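Local coordinates for tubulin-like protein CetZ2 (Haloferax volcanii, PDB 4B45) that binds and probably hydrolyses GTP as an archaeal tubulin-like cytoskeletal protein involved in the control of cell shape, at residues A250-T255 against E290-S295. Sequence-based numbering, arbitrary orientation.
Sequences AVLTGT and EDETGS
Val251 and Leu252, in the last turn of helix 240-252, meet Glu292 near the end of helix 279-293 through thin van der Waals packing that buries about 104 Å², both sides summed. The aliphatic part of the glutamate lies against Val251, with Val251 CG1 4.2 Å from Glu292 CG. Farther out, one branch of Leu252 reaches the carboxylate, its CD2 4.0 Å from Glu292 OE2, and the two side chains pass each other at a slant. Glu292 CG lies anti to its backbone N (chi1 172°), which sends the chain across toward the other helix; a bend at chi2 (57°) then turns the carboxylate aside, to pass alongside the Leu252 methyl. There OE2 is hydrogen-bonded to Ser261 OG, so the acid is tied to the loop that follows helix 240-252, and Val251 and Leu252 both touch the same serine.

The helix ends at Thr293; Gly294 leaves it with a positive phi of 76°, and Thr293 OG1 accepts from Ser295 N at 3.1 Å, forming an ST turn, while Ser295 OG bonds to Asp264 O and Gln297 N. Trp288 and Val289 extend the packing on Val251 one turn back along helix 279-293. Beneath the two helices, which lie side by side on the C-terminal domain's sheet, Val251 rests on Val314 of strand 309-319, and Thr293 touches Leu316 of that strand and Val298 of strand 298-304.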
ATOM      1  N   ALA A 250       2.332   8.679  13.561  1.00 45.26           N
ATOM      2  CA  ALA A 250       1.766   7.975  12.414  1.00 48.06           C
ATOM      3  C   ALA A 250       1.412   8.956  11.302  1.00 46.44           C
ATOM      4  O   ALA A 250       1.665   8.697  10.126  1.00 55.38           O
ATOM      5  CB  ALA A 250       0.538   7.158  12.828  1.00 44.55           C
ATOM      6  N   VAL A 251       0.852  10.093  11.692  1.00 43.73           N
ATOM      7  CA  VAL A 251       0.456  11.137  10.747  1.00 48.81           C
ATOM      8  C   VAL A 251       1.636  11.983  10.254  1.00 52.12           C
ATOM      9  O   VAL A 251       1.664  12.392   9.102  1.00 58.49           O
ATOM     10  CB  VAL A 251      -0.596  12.072  11.382  1.00 49.96           C
ATOM     11  CG1 VAL A 251      -0.957  13.208  10.436  1.00 53.01           C
ATOM     12  CG2 VAL A 251      -1.844  11.277  11.809  1.00 47.23           C
ATOM     13  N   LEU A 252       2.613  12.247  11.121  1.00 62.42           N
ATOM     14  CA  LEU A 252       3.691  13.184  10.774  1.00 58.31           C
ATOM     15  C   LEU A 252       5.007  12.531  10.325  1.00 61.25           C
ATOM     16  O   LEU A 252       5.610  12.980   9.347  1.00 68.81           O
ATOM     17  CB  LEU A 252       3.940  14.181  11.906  1.00 48.31           C
ATOM     18  CG  LEU A 252       2.723  15.008  12.350  1.00 57.44           C
ATOM     19  CD1 LEU A 252       3.016  15.743  13.650  1.00 56.92           C
ATOM     20  CD2 LEU A 252       2.264  16.000  11.277  1.00 57.19           C
ATOM     21  N   THR A 253       5.456  11.484  11.016  1.00 60.59           N
ATOM     22  CA  THR A 253       6.697  10.815  10.613  1.00 63.25           C
ATOM     23  C   THR A 253       6.523   9.419  10.020  1.00 61.36           C
ATOM     24  O   THR A 253       7.335   8.986   9.207  1.00 67.91           O
ATOM     25  CB  THR A 253       7.735  10.711  11.767  1.00 69.99           C
ATOM     26  OG1 THR A 253       7.298   9.762  12.748  1.00 73.59           O
ATOM     27  CG2 THR A 253       7.947  12.043  12.423  1.00 69.29           C
ATOM     28  N   GLY A 254       5.486   8.704  10.429  1.00 54.57           N
ATOM     29  CA  GLY A 254       5.411   7.282  10.130  1.00 48.66           C
ATOM     30  C   GLY A 254       4.590   6.932   8.908  1.00 46.18           C
ATOM     31  O   GLY A 254       4.128   5.802   8.763  1.00 41.89           O
ATOM     32  N   THR A 255       4.410   7.904   8.024  1.00 43.62           N
ATOM     33  CA  THR A 255       3.531   7.737   6.884  1.00 34.32           C
ATOM     34  C   THR A 255       4.276   7.136   5.682  1.00 41.87           C
ATOM     35  O   THR A 255       5.465   7.390   5.479  1.00 42.53           O
ATOM     36  CB  THR A 255       2.912   9.083   6.519  1.00 41.71           C
ATOM     37  OG1 THR A 255       2.173   8.967   5.303  1.00 61.69           O
ATOM     38  CG2 THR A 255       3.994  10.101   6.353  1.00 37.47           C
ATOM     39  N   GLU A 290      -8.322  15.271  13.255  1.00 48.15           N
ATOM     40  CA  GLU A 290      -9.263  16.159  12.592  1.00 43.00           C
ATOM     41  C   GLU A 290      -8.739  17.598  12.504  1.00 48.88           C
ATOM     42  O   GLU A 290      -8.940  18.269  11.494  1.00 53.04           O
ATOM     43  CB  GLU A 290     -10.628  16.115  13.292  1.00 44.81           C
ATOM     44  CG  GLU A 290     -11.651  17.086  12.717  1.00 46.76           C
ATOM     45  CD  GLU A 290     -13.018  16.947  13.361  1.00 59.48           C
ATOM     46  OE1 GLU A 290     -13.192  17.426  14.503  1.00 58.57           O
ATOM     47  OE2 GLU A 290     -13.918  16.355  12.730  1.00 63.52           O
ATOM     48  N   ASP A 291      -8.065  18.065  13.557  1.00 46.17           N
ATOM     49  CA  ASP A 291      -7.498  19.413  13.570  1.00 51.67           C
ATOM     50  C   ASP A 291      -6.283  19.520  12.666  1.00 50.85           C
ATOM     51  O   ASP A 291      -6.064  20.546  12.025  1.00 51.93           O
ATOM     52  CB  ASP A 291      -7.088  19.842  14.987  1.00 56.26           C
ATOM     53  CG  ASP A 291      -8.274  19.995  15.931  1.00 68.55           C
ATOM     54  OD1 ASP A 291      -9.428  20.158  15.463  1.00 68.06           O
ATOM     55  OD2 ASP A 291      -8.038  19.961  17.159  1.00 72.03           O
ATOM     56  N   GLU A 292      -5.474  18.468  12.639  1.00 49.33           N
ATOM     57  CA  GLU A 292      -4.248  18.466  11.847  1.00 49.59           C
ATOM     58  C   GLU A 292      -4.501  18.330  10.345  1.00 51.93           C
ATOM     59  O   GLU A 292      -3.845  18.990   9.550  1.00 54.05           O
ATOM     60  CB  GLU A 292      -3.303  17.358  12.326  1.00 49.32           C
ATOM     61  CG  GLU A 292      -2.075  17.146  11.457  1.00 52.81           C
ATOM     62  CD  GLU A 292      -1.229  18.391  11.292  1.00 60.59           C
ATOM     63  OE1 GLU A 292      -1.180  19.227  12.224  1.00 61.43           O
ATOM     64  OE2 GLU A 292      -0.612  18.533  10.217  1.00 64.59           O
ATOM     65  N   THR A 293      -5.450  17.483   9.951  1.00 51.07           N
ATOM     66  CA  THR A 293      -5.724  17.269   8.527  1.00 45.86           C
ATOM     67  C   THR A 293      -6.665  18.320   7.922  1.00 43.31           C
ATOM     68  O   THR A 293      -6.643  18.574   6.723  1.00 48.86           O
ATOM     69  CB  THR A 293      -6.335  15.878   8.276  1.00 45.66           C
ATOM     70  OG1 THR A 293      -7.597  15.772   8.956  1.00 49.28           O
ATOM     71  CG2 THR A 293      -5.403  14.779   8.772  1.00 46.49           C
ATOM     72  N   GLY A 294      -7.511  18.914   8.748  1.00 42.48           N
ATOM     73  CA  GLY A 294      -8.556  19.790   8.247  1.00 46.23           C
ATOM     74  C   GLY A 294      -9.713  19.013   7.632  1.00 53.15           C
ATOM     75  O   GLY A 294     -10.661  19.608   7.115  1.00 55.06           O
ATOM     76  N   SER A 295      -9.643  17.683   7.700  1.00 47.87           N
ATOM     77  CA  SER A 295     -10.660  16.824   7.098  1.00 44.92           C
ATOM     78  C   SER A 295     -11.992  16.860   7.851  1.00 50.24           C
ATOM     79  O   SER A 295     -12.015  16.844   9.083  1.00 48.81           O
ATOM     80  CB  SER A 295     -10.157  15.382   7.016  1.00 41.50           C
ATOM     81  OG  SER A 295     -11.222  14.504   6.687  1.00 45.94           O
TER